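Rhamnogalacturonan endolyase YesW (Bacillus subtilis, PDB 2ZUX) cleaves the rhamnogalacturonan of plant cell-wall pectin by endo-acting beta-elimination, releasing unsaturated oligosaccharides in a reaction that requires calcium or manganese. Local coordinates at residues K140-D145 with G175-Q180; L168-R173 with D216-Q221; A195-D200 with G227-T232. All blocks are in the same frame, centred on the assembly; numbering follows the deposited sequence.

Contact 1 (K140-D145 with G175-Q180)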
loop_
_atom_site.group_PDB
_atom_site.type_symbol
_atom_site.label_atom_id
_atom_site.label_comp_id
_atom_site.label_asym_id
_atom_site.label_seq_id
_atom_site.Cartn_x
_atom_site.Cartn_y
_atom_site.Cartn_z
ATOM N N LYS A 140 18.537 1.479 9.872
ATOM C CA LYS A 140 19.614 1.934 8.995
ATOM C C LYS A 140 19.252 1.911 7.524
ATOM O O LYS A 140 18.620 0.958 7.042
ATOM C CB LYS A 140 20.848 1.046 9.192
ATOM C CG LYS A 140 21.536 1.185 10.551
ATOM C CD LYS A 140 22.366 2.464 10.624
ATOM C CE LYS A 140 22.929 2.699 12.025
ATOM N NZ LYS A 140 21.882 3.211 12.945
ATOM N N ASP A 141 19.679 2.951 6.811
ATOM C CA ASP A 141 19.759 2.879 5.364
ATOM C C ASP A 141 20.879 1.915 4.975
ATOM O O ASP A 141 21.830 1.717 5.731
ATOM C CB ASP A 141 20.026 4.249 4.751
ATOM C CG ASP A 141 20.055 4.196 3.242
ATOM O OD1 ASP A 141 18.986 3.948 2.646
ATOM O OD2 ASP A 141 21.142 4.377 2.656
ATOM N N ASN A 142 20.768 1.326 3.790
ATOM C CA ASN A 142 21.780 0.392 3.294
ATOM C C ASN A 142 23.173 1.007 3.166
ATOM O O ASN A 142 24.173 0.283 3.178
ATOM C CB ASN A 142 21.359 -0.186 1.943
ATOM C CG ASN A 142 20.181 -1.133 2.047
ATOM O OD1 ASN A 142 20.219 -2.251 1.519
ATOM N ND2 ASN A 142 19.133 -0.702 2.724
ATOM N N SER A 143 23.232 2.333 3.030
ATOM C CA SER A 143 24.520 3.023 2.936
ATOM C C SER A 143 25.227 3.177 4.279
ATOM O O SER A 143 26.401 3.547 4.308
ATOM C CB SER A 143 24.347 4.400 2.295
ATOM O OG SER A 143 23.606 5.243 3.152
ATOM N N GLN A 144 24.521 2.910 5.377
ATOM C CA GLN A 144 25.045 3.158 6.724
ATOM C C GLN A 144 25.462 1.885 7.436
ATOM O O GLN A 144 24.741 0.890 7.410
ATOM C CB GLN A 144 23.985 3.840 7.570
ATOM C CG GLN A 144 23.513 5.167 7.045
ATOM C CD GLN A 144 22.379 5.707 7.875
ATOM O OE1 GLN A 144 21.284 5.133 7.903
ATOM N NE2 GLN A 144 22.632 6.805 8.581
ATOM N N ASP A 145 26.618 1.928 8.091
ATOM C CA ASP A 145 27.053 0.829 8.949
ATOM C C ASP A 145 26.491 1.024 10.360
ATOM O O ASP A 145 26.220 2.154 10.792
ATOM C CB ASP A 145 28.588 0.742 8.992
ATOM C CG ASP A 145 29.216 0.510 7.608
ATOM O OD1 ASP A 145 28.601 -0.206 6.775
ATOM O OD2 ASP A 145 30.326 1.044 7.342
ATOM N N GLY A 175 15.512 -1.427 8.718
ATOM C CA GLY A 175 15.661 -0.286 7.816
ATOM C C GLY A 175 14.643 -0.407 6.696
ATOM O O GLY A 175 14.074 -1.480 6.479
ATOM N N ALA A 176 14.416 0.687 5.985
ATOM C CA ALA A 176 13.354 0.753 4.977
ATOM C C ALA A 176 13.458 -0.328 3.905
ATOM O O ALA A 176 12.434 -0.801 3.398
ATOM C CB ALA A 176 13.328 2.129 4.335
ATOM N N HIS A 177 14.683 -0.701 3.546
ATOM C CA HIS A 177 14.905 -1.535 2.371
ATOM C C HIS A 177 15.055 -3.002 2.683
ATOM O O HIS A 177 15.245 -3.802 1.763
ATOM C CB HIS A 177 16.093 -0.988 1.586
ATOM C CG HIS A 177 15.901 0.437 1.217
ATOM N ND1 HIS A 177 14.951 0.841 0.300
ATOM C CD2 HIS A 177 16.438 1.568 1.730
ATOM C CE1 HIS A 177 14.954 2.160 0.227
ATOM N NE2 HIS A 177 15.850 2.623 1.083
ATOM N N TYR A 178 14.935 -3.352 3.964
ATOM C CA TYR A 178 15.112 -4.736 4.398
ATOM C C TYR A 178 13.770 -5.499 4.388
ATOM O O TYR A 178 13.363 -5.984 3.339
ATOM C CB TYR A 178 15.875 -4.785 5.738
ATOM C CG TYR A 178 17.307 -4.274 5.610
ATOM C CD1 TYR A 178 18.324 -5.101 5.111
ATOM C CD2 TYR A 178 17.629 -2.953 5.939
ATOM C CE1 TYR A 178 19.625 -4.635 4.974
ATOM C CE2 TYR A 178 18.935 -2.471 5.806
ATOM C CZ TYR A 178 19.915 -3.325 5.315
ATOM O OH TYR A 178 21.207 -2.857 5.160
ATOM N N THR A 179 13.059 -5.569 5.514
ATOM C CA THR A 179 11.801 -6.323 5.569
ATOM C C THR A 179 10.720 -5.655 4.734
ATOM O O THR A 179 10.417 -4.470 4.919
ATOM C CB THR A 179 11.300 -6.467 7.019
ATOM O OG1 THR A 179 12.278 -7.190 7.779
ATOM C CG2 THR A 179 9.981 -7.215 7.079
ATOM N N GLN A 180 10.145 -6.451 3.828
ATOM C CA GLN A 180 9.024 -6.064 2.973
ATOM C C GLN A 180 7.937 -7.106 3.211
ATOM O O GLN A 180 8.097 -8.263 2.832
ATOM C CB GLN A 180 9.465 -6.046 1.502
ATOM C CG GLN A 180 10.789 -5.321 1.240
ATOM C CD GLN A 180 10.831 -3.895 1.772
ATOM O OE1 GLN A 180 9.812 -3.211 1.899
ATOM N NE2 GLN A 180 12.039 -3.436 2.082
HETATM O O HOH W 1 17.308 0.294 4.570
HETATM O O HOH W 2 16.225 2.902 6.017
#
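Asn142 and Tyr178 meet tip to tip where two loops of the beta-propeller domain come together, each folded here into a type I turn: Asp141 to Gln144 in one, Gly175 to Tyr178 in the other. The amide group and the phenol ring have nearly the same orientation, their planes only 13° apart, and Asn142 CG lies 3.7 Å from Tyr178 OH. That hydroxyl is hydrogen-bonded to Arg173 NH1. The ring also presents its edge to the first loop, with Lys140 O near the ring plane and 3.7 Å from Tyr178 CE2.

Asp141 meets His177 in a different way. Asp141 CG stands anti to its backbone N (chi1 -178°), and the carboxylate comes up to the imidazole edge, OD1 being 3.6 Å from His177 CD2 with the two planes 82° apart. The second oxygen, OD2, accepts from Ser143 N, an Asx turn, and by its anti lone pair from Ser143 OG, which together hold the carboxylate. Beyond this contact the His177 ring packs edge-to-face on the substrate-binding Tyr558 and meets His326, a calcium ligand.

No direct hydrogen bond joins residues 140-145 to 175-180, although Lys140 pairs with Ala174 next door; instead the backbone contacts converge on Lys140 O. Gly175 CA directs a C-H toward Lys140 O at 3.3 Å, one water gives the same oxygen a weak bond while accepting from Ala176 N, and another water donates to Lys140 O at 2.9 Å and accepts from His177 N at 3.0 Å.

Contact 2 (L168-R173 with D216-Q221). With RAM (alpha-L-rhamnopyranose), chain O.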
loop_
_atom_site.group_PDB
_atom_site.type_symbol
_atom_site.label_atom_id
_atom_site.label_comp_id
_atom_site.label_asym_id
_atom_site.label_seq_id
_atom_site.Cartn_x
_atom_site.Cartn_y
_atom_site.Cartn_z
ATOM N N LEU A 168 11.567 -10.628 14.213
ATOM C CA LEU A 168 12.372 -11.147 13.105
ATOM C C LEU A 168 13.793 -11.525 13.530
ATOM O O LEU A 168 14.443 -12.327 12.862
ATOM C CB LEU A 168 12.369 -10.179 11.919
ATOM C CG LEU A 168 11.043 -10.204 11.148
ATOM C CD1 LEU A 168 10.880 -8.957 10.327
ATOM C CD2 LEU A 168 10.944 -11.435 10.251
ATOM N N GLY A 169 14.250 -10.960 14.644
ATOM C CA GLY A 169 15.470 -11.409 15.307
ATOM C C GLY A 169 16.733 -10.765 14.770
ATOM O O GLY A 169 16.704 -9.939 13.849
ATOM N N LYS A 170 17.864 -11.153 15.355
ATOM C CA LYS A 170 19.144 -10.492 15.103
ATOM C C LYS A 170 19.664 -10.629 13.674
ATOM O O LYS A 170 20.540 -9.860 13.269
ATOM C CB LYS A 170 20.204 -11.014 16.077
ATOM C CG LYS A 170 20.543 -12.489 15.885
ATOM C CD LYS A 170 21.651 -12.965 16.818
ATOM C CE LYS A 170 21.276 -12.827 18.287
ATOM N NZ LYS A 170 20.160 -13.733 18.671
ATOM N N ASN A 171 19.150 -11.599 12.920
ATOM C CA ASN A 171 19.649 -11.837 11.567
ATOM C C ASN A 171 18.837 -11.146 10.474
ATOM O O ASN A 171 19.066 -11.383 9.293
ATOM C CB ASN A 171 19.831 -13.326 11.294
ATOM C CG ASN A 171 20.843 -13.957 12.221
ATOM O OD1 ASN A 171 20.560 -14.969 12.871
ATOM N ND2 ASN A 171 22.019 -13.353 12.317
ATOM N N ILE A 172 17.925 -10.266 10.881
ATOM C CA ILE A 172 17.203 -9.417 9.945
ATOM C C ILE A 172 17.448 -7.970 10.356
ATOM O O ILE A 172 16.939 -7.510 11.389
ATOM C CB ILE A 172 15.677 -9.735 9.933
ATOM C CG1 ILE A 172 15.400 -11.151 9.392
ATOM C CG2 ILE A 172 14.909 -8.671 9.133
ATOM C CD1 ILE A 172 15.808 -11.407 7.933
ATOM N N ARG A 173 18.228 -7.253 9.549
ATOM C CA ARG A 173 18.559 -5.863 9.852
ATOM C C ARG A 173 17.331 -4.959 9.709
ATOM O O ARG A 173 16.478 -5.198 8.856
ATOM C CB ARG A 173 19.675 -5.384 8.920
ATOM C CG ARG A 173 20.466 -4.207 9.447
ATOM C CD ARG A 173 21.442 -3.711 8.411
ATOM N NE ARG A 173 22.466 -2.872 9.023
ATOM C CZ ARG A 173 23.023 -1.813 8.444
ATOM N NH1 ARG A 173 22.668 -1.435 7.217
ATOM N NH2 ARG A 173 23.944 -1.129 9.108
ATOM N N ASP A 216 24.285 -16.394 14.868
ATOM C CA ASP A 216 24.445 -14.949 14.793
ATOM C C ASP A 216 25.312 -14.615 13.589
ATOM O O ASP A 216 26.533 -14.804 13.616
ATOM C CB ASP A 216 25.076 -14.416 16.085
ATOM C CG ASP A 216 25.107 -12.900 16.152
ATOM O OD1 ASP A 216 24.821 -12.235 15.128
ATOM O OD2 ASP A 216 25.424 -12.365 17.243
ATOM N N TYR A 217 24.676 -14.133 12.529
ATOM C CA TYR A 217 25.379 -13.809 11.293
ATOM C C TYR A 217 25.591 -12.317 11.113
ATOM O O TYR A 217 25.932 -11.872 10.018
ATOM C CB TYR A 217 24.635 -14.393 10.090
ATOM C CG TYR A 217 24.649 -15.898 10.072
ATOM C CD1 TYR A 217 25.810 -16.594 9.756
ATOM C CD2 TYR A 217 23.502 -16.627 10.372
ATOM C CE1 TYR A 217 25.836 -17.973 9.742
ATOM C CE2 TYR A 217 23.513 -18.012 10.364
ATOM C CZ TYR A 217 24.687 -18.680 10.043
ATOM O OH TYR A 217 24.708 -20.056 10.034
ATOM N N ARG A 218 25.415 -11.537 12.178
ATOM C CA ARG A 218 25.735 -10.111 12.116
ATOM C C ARG A 218 27.242 -9.940 12.028
ATOM O O ARG A 218 27.990 -10.493 12.849
ATOM C CB ARG A 218 25.217 -9.370 13.346
ATOM C CG ARG A 218 23.702 -9.328 13.467
ATOM C CD ARG A 218 23.275 -8.720 14.790
ATOM N NE ARG A 218 23.646 -9.581 15.916
ATOM C CZ ARG A 218 23.376 -9.308 17.192
ATOM N NH1 ARG A 218 22.727 -8.198 17.527
ATOM N NH2 ARG A 218 23.758 -10.158 18.138
ATOM N N ASN A 219 27.698 -9.193 11.028
ATOM C CA ASN A 219 29.114 -8.856 10.961
ATOM C C ASN A 219 29.384 -7.594 11.771
ATOM O O ASN A 219 28.477 -7.044 12.399
ATOM C CB ASN A 219 29.626 -8.796 9.510
ATOM C CG ASN A 219 29.245 -7.524 8.783
ATOM O OD1 ASN A 219 28.534 -6.668 9.296
ATOM N ND2 ASN A 219 29.745 -7.398 7.558
ATOM N N GLU A 220 30.632 -7.141 11.787
ATOM C CA GLU A 220 30.990 -6.003 12.623
ATOM C C GLU A 220 30.402 -4.683 12.110
ATOM O O GLU A 220 30.434 -3.681 12.819
ATOM C CB GLU A 220 32.507 -5.894 12.761
ATOM C CG GLU A 220 33.193 -5.605 11.444
ATOM C CD GLU A 220 34.697 -5.740 11.496
ATOM O OE1 GLU A 220 35.214 -6.605 12.240
ATOM O OE2 GLU A 220 35.349 -4.983 10.769
ATOM N N GLN A 221 29.876 -4.688 10.880
ATOM C CA GLN A 221 29.151 -3.538 10.329
ATOM C C GLN A 221 27.688 -3.525 10.792
ATOM O O GLN A 221 26.937 -2.629 10.412
ATOM C CB GLN A 221 29.136 -3.565 8.793
ATOM C CG GLN A 221 30.466 -3.547 8.050
ATOM C CD GLN A 221 30.241 -3.783 6.569
ATOM O OE1 GLN A 221 30.257 -4.922 6.098
ATOM N NE2 GLN A 221 29.969 -2.712 5.839
HETATM C C1 RAM O . 18.094 -9.294 19.931
HETATM C C2 RAM O . 18.966 -10.078 20.910
HETATM C C3 RAM O . 20.443 -9.794 20.640
HETATM C C4 RAM O . 20.719 -8.292 20.579
HETATM C C5 RAM O . 19.783 -7.618 19.570
HETATM C C6 RAM O . 19.968 -6.104 19.530
HETATM O O1 RAM O . 18.215 -9.843 18.636
HETATM O O2 RAM O . 18.630 -9.694 22.227
HETATM O O3 RAM O . 21.234 -10.380 21.651
HETATM O O4 RAM O . 22.078 -8.072 20.253
HETATM O O5 RAM O . 18.440 -7.914 19.917
#
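Lys170 and Arg218 are packed crosswise, their side chains at about a right angle, and the contact between them is largely one of carbon against a flat cation. Lys170 CB sits 3.7 Å above the plane of the Arg218 guanidinium, over its centre. Lys170 CG lies between its backbone N and carbonyl carbon (chi1 65°), starting the chain past Asp216, and CD comes to 3.5 Å from Asp216 CG, again crossing at about a right angle. In the backbone, Lys170 O lies 3.2 Å from Arg218 CG. The Asn171 side chain lies obliquely beside Tyr217, amide and ring planes 51° apart.

Charge pairing then fixes the guanidinium that Lys170 covers. Asp216 is gripped side-on: Arg218 NE donates to OD1 at 3.0 Å and Arg218 NH2 to OD2 at 2.9 Å, both acceptors lying in the guanidinium plane. Arg218 N also donates to OD1, from the opposite face of the carboxylate plane to NE, completing an Asx turn. Lys170 NZ stays 5.1 Å from Arg218 NH2, a like-charge approach that the carboxylate probably tempers.

These are loops of the beta-propeller, the 168-173 turn leading from one sheet to the next and the 216-221 loop belonging to the following sheet. They contribute Lys170 and Arg218 to a rhamnose pocket that Thr103, Pro105, Tyr110 and Asp150 complete, probably one of the sites away from the active site that may serve as a carbohydrate-binding region.

Sugar recognition uses another part of the guanidinium edge. Arg218 NH1 donates to rhamnose O4 at 2.8 Å, nearly straight at 166°, and NH2 adds a weak bond to the same hydroxyl. Asp150 OD1 is also hydrogen-bonded to the sugar, while Lys170 CB touches its O1.

Contact 3 (A195-D200 with G227-T232); sequences AMKTAD and GPEYLT
Thr198 and Tyr230 form one of two antiparallel hydrogen-bonded pairs between 195-200 and 227-232, parts of strands 193-198 and 230-235, the central strands of a four-stranded sheet that makes one propeller blade. Their backbone bonds are Thr198 N to Tyr230 O, 2.8 Å, and Tyr230 N to Thr198 O, 3.0 Å. Met196 and Thr232 form the other such pair, at 3.1 Å in both directions and nearly along the C=O axis, and Lys197 and Leu231 the non-hydrogen-bonded pair between them.

Hydroxyl bonds lie on the face bearing Thr198, Tyr230 and Thr232. Thr198 OG1 and Thr232 OG1 are 2.8 Å apart in a hydrogen bond, and Thr244 of the next strand bonds Thr232 OG1 too. Tyr230 OH donates to Asp200 OD1 at 2.7 Å, with the carboxylate on the ring edge and its plane 81° from that of the ring. Asn212 N bonds OD1 as well. A water that accepts from Asp200 N and donates to Asp200 OD2 links Asp200 to Pro228 O beyond the paired residues.

Lys197 points to the face it shares with Leu231. Its CG is anti to the backbone N (chi1 -175°), and the chain bends at its end, where Lys197 NZ forms a salt bridge with Glu229 OE2 at 2.8 Å, from above the carboxylate plane. Arg251 also bridges OE2, Arg286 takes OE1, and Phe247 makes a cation-pi contact with the lysine.

Strands 182-184 and 241-246 flank this pair within the blade, and strand 281-286 of the next sheet packs on Ala195 and Leu231 through Leu282, with Met284 also touching Leu231.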
loop_
_atom_site.group_PDB
_atom_site.type_symbol
_atom_site.label_atom_id
_atom_site.label_comp_id
_atom_site.label_asym_id
_atom_site.label_seq_id
_atom_site.Cartn_x
_atom_site.Cartn_y
_atom_site.Cartn_z
ATOM N N ALA A 195 3.514 -12.889 4.772
ATOM C CA ALA A 195 4.727 -13.488 4.221
ATOM C C ALA A 195 5.846 -12.473 4.182
ATOM O O ALA A 195 5.630 -11.314 3.816
ATOM C CB ALA A 195 4.478 -14.030 2.823
ATOM N N MET A 196 7.052 -12.911 4.531
ATOM C CA MET A 196 8.216 -12.027 4.498
ATOM C C MET A 196 9.483 -12.848 4.605
ATOM O O MET A 196 9.450 -14.031 4.950
ATOM C CB MET A 196 8.155 -10.986 5.630
ATOM C CG MET A 196 8.269 -11.577 7.024
ATOM S SD MET A 196 7.729 -10.395 8.267
ATOM C CE MET A 196 6.003 -10.754 8.257
ATOM N N LYS A 197 10.604 -12.193 4.325
ATOM C CA LYS A 197 11.923 -12.780 4.491
ATOM C C LYS A 197 12.250 -12.902 5.977
ATOM O O LYS A 197 12.016 -11.982 6.755
ATOM C CB LYS A 197 12.950 -11.908 3.768
ATOM C CG LYS A 197 14.370 -12.448 3.757
ATOM C CD LYS A 197 15.192 -11.622 2.771
ATOM C CE LYS A 197 16.610 -12.139 2.608
ATOM N NZ LYS A 197 17.442 -11.857 3.813
ATOM N N THR A 198 12.755 -14.071 6.359
ATOM C CA THR A 198 13.062 -14.397 7.752
ATOM C C THR A 198 14.457 -15.008 7.803
ATOM O O THR A 198 15.115 -15.172 6.773
ATOM C CB THR A 198 12.028 -15.395 8.314
ATOM O OG1 THR A 198 12.072 -16.583 7.519
ATOM C CG2 THR A 198 10.616 -14.800 8.276
ATOM N N ALA A 199 14.909 -15.351 9.001
ATOM C CA ALA A 199 16.245 -15.889 9.173
ATOM C C ALA A 199 16.287 -16.808 10.379
ATOM O O ALA A 199 15.316 -16.918 11.134
ATOM C CB ALA A 199 17.247 -14.755 9.340
ATOM N N ASP A 200 17.425 -17.464 10.573
ATOM C CA ASP A 200 17.664 -18.172 11.825
ATOM C C ASP A 200 17.416 -17.185 12.952
ATOM O O ASP A 200 17.880 -16.041 12.911
ATOM C CB ASP A 200 19.117 -18.640 11.897
ATOM C CG ASP A 200 19.433 -19.721 10.892
ATOM O OD1 ASP A 200 18.656 -20.692 10.792
ATOM O OD2 ASP A 200 20.466 -19.584 10.199
ATOM N N GLY A 227 25.183 -16.571 5.908
ATOM C CA GLY A 227 24.231 -17.468 6.551
ATOM C C GLY A 227 22.992 -17.706 5.711
ATOM O O GLY A 227 22.771 -17.018 4.707
ATOM N N PRO A 228 22.181 -18.697 6.106
ATOM C CA PRO A 228 20.929 -18.984 5.417
ATOM C C PRO A 228 19.979 -17.790 5.403
ATOM O O PRO A 228 20.019 -16.935 6.293
ATOM C CB PRO A 228 20.319 -20.115 6.249
ATOM C CG PRO A 228 21.469 -20.736 6.980
ATOM C CD PRO A 228 22.441 -19.632 7.220
ATOM N N GLU A 229 19.112 -17.760 4.402
ATOM C CA GLU A 229 18.038 -16.782 4.328
ATOM C C GLU A 229 16.767 -17.537 4.010
ATOM O O GLU A 229 16.789 -18.448 3.180
ATOM C CB GLU A 229 18.306 -15.754 3.232
ATOM C CG GLU A 229 19.570 -14.944 3.442
ATOM C CD GLU A 229 19.822 -13.974 2.306
ATOM O OE1 GLU A 229 20.022 -14.452 1.178
ATOM O OE2 GLU A 229 19.814 -12.749 2.554
ATOM N N TYR A 230 15.663 -17.158 4.647
ATOM C CA TYR A 230 14.417 -17.899 4.485
ATOM C C TYR A 230 13.269 -17.017 4.016
ATOM O O TYR A 230 13.303 -15.792 4.159
ATOM C CB TYR A 230 14.013 -18.593 5.794
ATOM C CG TYR A 230 15.098 -19.399 6.464
ATOM C CD1 TYR A 230 15.813 -20.367 5.762
ATOM C CD2 TYR A 230 15.390 -19.205 7.810
ATOM C CE1 TYR A 230 16.819 -21.109 6.381
ATOM C CE2 TYR A 230 16.389 -19.941 8.447
ATOM C CZ TYR A 230 17.100 -20.890 7.722
ATOM O OH TYR A 230 18.075 -21.638 8.335
ATOM N N LEU A 231 12.257 -17.674 3.460
ATOM C CA LEU A 231 10.969 -17.060 3.157
ATOM C C LEU A 231 9.931 -17.814 3.969
ATOM O O LEU A 231 9.853 -19.041 3.864
ATOM C CB LEU A 231 10.659 -17.177 1.664
ATOM C CG LEU A 231 9.315 -16.596 1.212
ATOM C CD1 LEU A 231 9.224 -15.089 1.506
ATOM C CD2 LEU A 231 9.095 -16.867 -0.264
ATOM N N THR A 232 9.157 -17.095 4.785
ATOM C CA THR A 232 8.136 -17.724 5.627
ATOM C C THR A 232 6.759 -17.158 5.338
ATOM O O THR A 232 6.588 -15.946 5.152
ATOM C CB THR A 232 8.456 -17.539 7.127
ATOM O OG1 THR A 232 9.745 -18.102 7.405
ATOM C CG2 THR A 232 7.425 -18.244 8.002
HETATM O O HOH W 3 19.934 -17.024 9.116
#

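Overall arrangement
Followed from the N terminus, the chain first leaves strand 129-136 in the loop carrying 140-145, adds strands 152-156 and 162-167 to the same sheet, and closes contact 1 at 175-180 on the way to the next blade. Contact 2 opens at 168-173, inside that span, and closes beyond it at 216-221, so the two cross. Strand 193-198 opens contact 3 before contact 2 has closed; 227-232 completes it, a second crossing, whereas contacts 1 and 3 follow in series. Arg173 of contact 2 links back to Gln144 and Tyr178 of contact 1, and Tyr217 packs on Asp200, joining loops of two neighbouring blades, and the connection between them, to the loop that follows strand 193-198.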